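Local coordinates for halogenase (Chondromyces crocatus, PDB 3E1T), which acts as an FAD-dependent halogenase of chondrochloren biosynthesis, probably chlorinating its substrate by using reduced FAD, oxygen and chloride, at residues T80-K85 and D367-T372; F361-Y366 and R380-T385. All blocks are in the same frame, centred on the assembly; numbering follows the deposited sequence.

Contacts 1 and 2 both use the last turns of helix 340-368, their centres 12 Å apart on the same side of the chain's centre. Along the chain their segments alternate: 80-85 comes first, then 361-366, 367-372 and 380-385. In contact 1 the end of strand 75-82, part of the large mixed sheet, meets the residues leaving the helix. In contact 2 the loop after helix 375-378 returns to the helix's last turns. Two hydrogen bonds join them, W83 NE1 to the carbonyl O of F365 and I382 N to D367 OD1. Sheet, helix end and returning loop are thus tied together.

Contact 1. Residues T80-K85 and D367-T372; sequences TFRWGK and DMNQDT
G84 and N369 bring the two segments closest, with CA atoms 3.7 Å apart, where the run leaving strand 75-82 passes the residues that follow the end of helix 340-368. The carboxamide of N369 makes the main polar link: its OD1 accepts the backbone N-H of G84 at 2.8 Å, nearly straight at 175° and in the carbonyl plane on a lone pair. Chi1 of -166° sets CG of N369 anti to its own backbone N. The same OD1 lies over one face of the W83 indole, whose plane is 61° from that of the amide, while CB of N369 packs against the indole at NE1, 3.7 Å away. M368 comes to the indole differently, its CG at the ring edge 4.0 Å from W83 CD1. Its sulfur makes an oblique Met-aromatic contact, 5.2 Å from the centroid of the five-membered ring. The carbonyl O of M368 receives a CA-H...O contact from G84, and Q370 N gives a weak 3.3 Å hydrogen bond to G84 O. Farther out, CG of K85 rests against Q370 NE2 at 3.5 Å.

G84 has backbone angles that call for glycine, and the sulfur of M368 packs close to its CA. Besides its NE1 bond to F365, W83 has the F365 ring stacked on the indole, and W219 and W377 meet it edge-to-face. The chemistry implies a directional join where the large mixed sheet meets the long helix of this flavoprotein, whose FAD domain is probably of Rossmann type: one short, straight amide-to-carboxamide bond, with a weak backbone bond beside it, joins the residues just after the strand to those just after the helix, next to a tryptophan whose side chain lies about 12 Å from the FAD.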
loop_
_atom_site.group_PDB
_atom_site.type_symbol
_atom_site.label_atom_id
_atom_site.label_comp_id
_atom_site.label_asym_id
_atom_site.label_seq_id
_atom_site.Cartn_x
_atom_site.Cartn_y
_atom_site.Cartn_z
ATOM N N THR A 80 4.387 16.184 7.026
ATOM C CA THR A 80 4.916 16.635 8.294
ATOM C C THR A 80 4.916 15.468 9.285
ATOM O O THR A 80 3.963 14.686 9.335
ATOM C CB THR A 80 4.085 17.796 8.821
ATOM O OG1 THR A 80 3.971 18.789 7.792
ATOM C CG2 THR A 80 4.727 18.414 10.050
ATOM N N PHE A 81 6.004 15.348 10.038
ATOM C CA PHE A 81 6.161 14.291 11.031
ATOM C C PHE A 81 6.487 14.840 12.400
ATOM O O PHE A 81 7.367 15.691 12.544
ATOM C CB PHE A 81 7.281 13.336 10.632
ATOM C CG PHE A 81 6.884 12.330 9.598
ATOM C CD1 PHE A 81 7.112 12.576 8.255
ATOM C CD2 PHE A 81 6.296 11.128 9.970
ATOM C CE1 PHE A 81 6.743 11.631 7.287
ATOM C CE2 PHE A 81 5.922 10.181 9.013
ATOM C CZ PHE A 81 6.144 10.435 7.676
ATOM N N ARG A 82 5.757 14.351 13.398
ATOM C CA ARG A 82 6.204 14.419 14.780
ATOM C C ARG A 82 6.707 13.016 15.146
ATOM O O ARG A 82 5.930 12.108 15.472
ATOM C CB ARG A 82 5.088 14.956 15.692
ATOM C CG ARG A 82 4.994 14.357 17.077
ATOM C CD ARG A 82 5.996 14.904 18.055
ATOM N NE ARG A 82 7.334 14.338 17.904
ATOM C CZ ARG A 82 7.742 13.177 18.411
ATOM N NH1 ARG A 82 6.907 12.397 19.085
ATOM N NH2 ARG A 82 8.993 12.787 18.222
ATOM N N TRP A 83 8.026 12.853 15.067
ATOM C CA TRP A 83 8.638 11.540 14.989
ATOM C C TRP A 83 10.139 11.677 15.150
ATOM O O TRP A 83 10.756 12.540 14.530
ATOM C CB TRP A 83 8.357 10.956 13.602
ATOM C CG TRP A 83 8.472 9.456 13.451
ATOM C CD1 TRP A 83 9.606 8.701 13.495
ATOM C CD2 TRP A 83 7.399 8.552 13.164
ATOM N NE1 TRP A 83 9.302 7.370 13.286
ATOM C CE2 TRP A 83 7.954 7.255 13.075
ATOM C CE3 TRP A 83 6.020 8.713 12.981
ATOM C CZ2 TRP A 83 7.176 6.124 12.805
ATOM C CZ3 TRP A 83 5.246 7.585 12.720
ATOM C CH2 TRP A 83 5.828 6.311 12.632
ATOM N N GLY A 84 10.719 10.805 15.968
ATOM C CA GLY A 84 12.159 10.779 16.180
ATOM C C GLY A 84 12.566 11.316 17.539
ATOM O O GLY A 84 11.836 11.172 18.529
ATOM N N LYS A 85 13.736 11.951 17.560
ATOM C CA LYS A 85 14.345 12.491 18.773
ATOM C C LYS A 85 13.661 13.772 19.267
ATOM O O LYS A 85 13.298 13.868 20.439
ATOM C CB LYS A 85 15.834 12.752 18.515
ATOM C CG LYS A 85 16.738 12.443 19.691
ATOM C CD LYS A 85 18.193 12.791 19.392
ATOM C CE LYS A 85 18.373 14.275 19.037
ATOM N NZ LYS A 85 17.833 15.218 20.071
ATOM N N ASP A 367 12.344 2.394 13.930
ATOM C CA ASP A 367 13.503 2.356 14.839
ATOM C C ASP A 367 13.977 3.746 15.277
ATOM O O ASP A 367 14.448 3.900 16.389
ATOM C CB ASP A 367 14.668 1.577 14.206
ATOM C CG ASP A 367 15.922 1.518 15.109
ATOM O OD1 ASP A 367 16.096 0.531 15.862
ATOM O OD2 ASP A 367 16.736 2.465 15.059
ATOM N N MET A 368 13.838 4.750 14.422
ATOM C CA MET A 368 14.366 6.077 14.732
ATOM C C MET A 368 13.531 6.874 15.737
ATOM O O MET A 368 14.041 7.822 16.334
ATOM C CB MET A 368 14.615 6.899 13.462
ATOM C CG MET A 368 13.381 7.556 12.891
ATOM S SD MET A 368 13.579 9.336 12.652
ATOM C CE MET A 368 14.677 9.346 11.224
ATOM N N ASN A 369 12.261 6.512 15.934
ATOM C CA ASN A 369 11.485 7.187 16.971
ATOM C C ASN A 369 12.013 6.874 18.380
ATOM O O ASN A 369 12.116 5.715 18.781
ATOM C CB ASN A 369 9.994 6.876 16.874
ATOM C CG ASN A 369 9.154 7.816 17.711
ATOM O OD1 ASN A 369 9.143 9.017 17.482
ATOM N ND2 ASN A 369 8.446 7.269 18.686
ATOM N N GLN A 370 12.350 7.934 19.112
ATOM C CA GLN A 370 12.791 7.845 20.508
ATOM C C GLN A 370 11.595 8.017 21.435
ATOM O O GLN A 370 10.961 9.080 21.454
ATOM C CB GLN A 370 13.812 8.951 20.798
ATOM C CG GLN A 370 14.353 8.971 22.231
ATOM C CD GLN A 370 14.875 10.335 22.638
ATOM O OE1 GLN A 370 14.101 11.233 22.990
ATOM N NE2 GLN A 370 16.192 10.496 22.601
ATOM N N ASP A 371 11.279 6.969 22.187
ATOM C CA ASP A 371 10.249 7.039 23.219
ATOM C C ASP A 371 10.529 5.931 24.225
ATOM O O ASP A 371 9.971 4.823 24.146
ATOM C CB ASP A 371 8.838 6.936 22.626
ATOM C CG ASP A 371 7.764 7.420 23.587
ATOM O OD1 ASP A 371 8.027 7.475 24.805
ATOM O OD2 ASP A 371 6.651 7.749 23.129
ATOM N N THR A 372 11.403 6.245 25.177
ATOM C CA THR A 372 12.009 5.232 26.035
ATOM C C THR A 372 11.060 4.591 27.029
ATOM O O THR A 372 11.347 3.507 27.533
ATOM C CB THR A 372 13.257 5.768 26.787
ATOM O OG1 THR A 372 12.889 6.902 27.580
ATOM C CG2 THR A 372 14.352 6.164 25.804
#

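Contact 2. Residues F361-Y366 and R380-T385; sequences FLVAFY and RKIINT
V363, A364 and Y366 touch the loop through three apolar contacts and one hydrogen bond. The apolar part centres on I382, whose CG1 meets CG1 of V363 at 3.8 Å, while its CD1 reaches the helix backbone at A364 CA, also 3.8 Å away, and lies near the CB of A364. The Y366 ring and the R380 chain run side by side, pointing the same way, with CD of R380 4.0 Å from CD2 of the ring; R380 is extended from CG to NE, which keeps its methylenes alongside the tyrosine.

Among the polar contacts, K381 bends back so that NZ donates to Y366 O at 3.1 Å, tilted 30° from the carbonyl plane, and to R380 O, above that carbonyl's plane. W377 O also binds this ammonium, so three backbone oxygens grip it. R380 NH1 hydrogen-bonds to F376 O and the guanidinium makes a cation-pi contact with the F376 ring, while Y366 OH bonds to D309 and W219.

In the fold, the loop between helices 375-378 and 386-397 lies against the last turns of helix 340-368; Y366, its side chain about 9 Å from the FAD, and R380 also touch strand 229-237 of the large mixed sheet at V235 and S237.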
loop_
_atom_site.group_PDB
_atom_site.type_symbol
_atom_site.label_atom_id
_atom_site.label_comp_id
_atom_site.label_asym_id
_atom_site.label_seq_id
_atom_site.Cartn_x
_atom_site.Cartn_y
_atom_site.Cartn_z
ATOM N N PHE A 361 13.230 0.404 4.655
ATOM C CA PHE A 361 13.242 1.778 5.112
ATOM C C PHE A 361 12.282 2.012 6.273
ATOM O O PHE A 361 12.582 2.811 7.170
ATOM C CB PHE A 361 12.929 2.730 3.968
ATOM C CG PHE A 361 12.833 4.164 4.395
ATOM C CD1 PHE A 361 13.975 4.862 4.796
ATOM C CD2 PHE A 361 11.613 4.809 4.423
ATOM C CE1 PHE A 361 13.887 6.185 5.212
ATOM C CE2 PHE A 361 11.517 6.129 4.835
ATOM C CZ PHE A 361 12.659 6.820 5.223
ATOM N N LEU A 362 11.124 1.342 6.253
ATOM C CA LEU A 362 10.130 1.540 7.309
ATOM C C LEU A 362 10.556 0.933 8.642
ATOM O O LEU A 362 10.207 1.480 9.681
ATOM C CB LEU A 362 8.744 1.034 6.911
ATOM C CG LEU A 362 7.972 1.727 5.768
ATOM C CD1 LEU A 362 6.497 1.365 5.893
ATOM C CD2 LEU A 362 8.126 3.226 5.709
ATOM N N VAL A 363 11.252 -0.210 8.611
ATOM C CA VAL A 363 11.847 -0.809 9.821
ATOM C C VAL A 363 12.795 0.237 10.439
ATOM O O VAL A 363 12.665 0.570 11.619
ATOM C CB VAL A 363 12.599 -2.172 9.548
ATOM C CG1 VAL A 363 13.396 -2.653 10.807
ATOM C CG2 VAL A 363 11.633 -3.282 9.112
ATOM N N ALA A 364 13.717 0.782 9.639
ATOM C CA ALA A 364 14.635 1.821 10.143
ATOM C C ALA A 364 13.904 3.095 10.612
ATOM O O ALA A 364 14.311 3.709 11.605
ATOM C CB ALA A 364 15.735 2.152 9.106
ATOM N N PHE A 365 12.816 3.469 9.925
ATOM C CA PHE A 365 12.028 4.646 10.300
ATOM C C PHE A 365 11.293 4.466 11.630
ATOM O O PHE A 365 11.276 5.385 12.460
ATOM C CB PHE A 365 11.041 5.046 9.195
ATOM C CG PHE A 365 10.459 6.417 9.379
ATOM C CD1 PHE A 365 11.246 7.556 9.191
ATOM C CD2 PHE A 365 9.137 6.584 9.751
ATOM C CE1 PHE A 365 10.712 8.828 9.365
ATOM C CE2 PHE A 365 8.604 7.857 9.916
ATOM C CZ PHE A 365 9.399 8.975 9.727
ATOM N N TYR A 366 10.668 3.303 11.821
ATOM C CA TYR A 366 10.102 2.944 13.122
ATOM C C TYR A 366 11.174 2.954 14.236
ATOM O O TYR A 366 10.927 3.453 15.332
ATOM C CB TYR A 366 9.448 1.567 13.056
ATOM C CG TYR A 366 7.969 1.582 12.728
ATOM C CD1 TYR A 366 7.523 1.775 11.429
ATOM C CD2 TYR A 366 7.015 1.403 13.732
ATOM C CE1 TYR A 366 6.135 1.780 11.129
ATOM C CE2 TYR A 366 5.659 1.394 13.446
ATOM C CZ TYR A 366 5.228 1.578 12.133
ATOM O OH TYR A 366 3.878 1.592 11.861
ATOM N N ARG A 380 9.624 -2.032 18.610
ATOM C CA ARG A 380 9.802 -1.797 17.179
ATOM C C ARG A 380 11.148 -1.137 16.883
ATOM O O ARG A 380 11.234 -0.016 16.361
ATOM C CB ARG A 380 8.607 -1.040 16.604
ATOM C CG ARG A 380 7.369 -1.945 16.513
ATOM C CD ARG A 380 6.080 -1.170 16.664
ATOM N NE ARG A 380 4.898 -2.047 16.670
ATOM C CZ ARG A 380 4.461 -2.736 17.719
ATOM N NH1 ARG A 380 5.097 -2.669 18.882
ATOM N NH2 ARG A 380 3.373 -3.494 17.617
ATOM N N LYS A 381 12.199 -1.882 17.224
ATOM C CA LYS A 381 13.583 -1.445 17.061
ATOM C C LYS A 381 14.354 -2.442 16.211
ATOM O O LYS A 381 14.024 -3.624 16.180
ATOM C CB LYS A 381 14.255 -1.259 18.435
ATOM C CG LYS A 381 13.708 -0.073 19.257
ATOM C CD LYS A 381 13.964 1.296 18.599
ATOM C CE LYS A 381 12.979 2.396 19.054
ATOM N NZ LYS A 381 11.683 2.479 18.225
ATOM N N ILE A 382 15.370 -1.953 15.510
ATOM C CA ILE A 382 16.232 -2.818 14.708
ATOM C C ILE A 382 16.962 -3.788 15.625
ATOM O O ILE A 382 17.498 -3.389 16.652
ATOM C CB ILE A 382 17.210 -2.002 13.837
ATOM C CG1 ILE A 382 16.468 -1.452 12.607
ATOM C CG2 ILE A 382 18.427 -2.840 13.428
ATOM C CD1 ILE A 382 17.243 -0.400 11.824
ATOM N N ILE A 383 16.929 -5.067 15.270
ATOM C CA ILE A 383 17.588 -6.101 16.056
ATOM C C ILE A 383 18.971 -6.322 15.469
ATOM O O ILE A 383 19.129 -6.909 14.392
ATOM C CB ILE A 383 16.736 -7.397 16.153
ATOM C CG1 ILE A 383 15.603 -7.177 17.164
ATOM C CG2 ILE A 383 17.584 -8.593 16.590
ATOM C CD1 ILE A 383 14.457 -8.151 17.066
ATOM N N ASN A 384 19.962 -5.810 16.196
ATOM C CA ASN A 384 21.344 -5.751 15.732
ATOM C C ASN A 384 22.214 -6.945 16.162
ATOM O O ASN A 384 22.340 -7.921 15.407
ATOM C CB ASN A 384 21.997 -4.397 16.089
ATOM C CG ASN A 384 21.644 -3.895 17.504
ATOM O OD1 ASN A 384 22.091 -2.818 17.908
ATOM N ND2 ASN A 384 20.849 -4.667 18.251
ATOM N N THR A 385 22.786 -6.876 17.367
ATOM C CA THR A 385 23.768 -7.858 17.861
ATOM C C THR A 385 25.108 -7.717 17.129
ATOM O O THR A 385 26.124 -7.384 17.746
ATOM C CB THR A 385 23.267 -9.331 17.772
ATOM O OG1 THR A 385 21.947 -9.433 18.319
ATOM C CG2 THR A 385 24.208 -10.275 18.531
#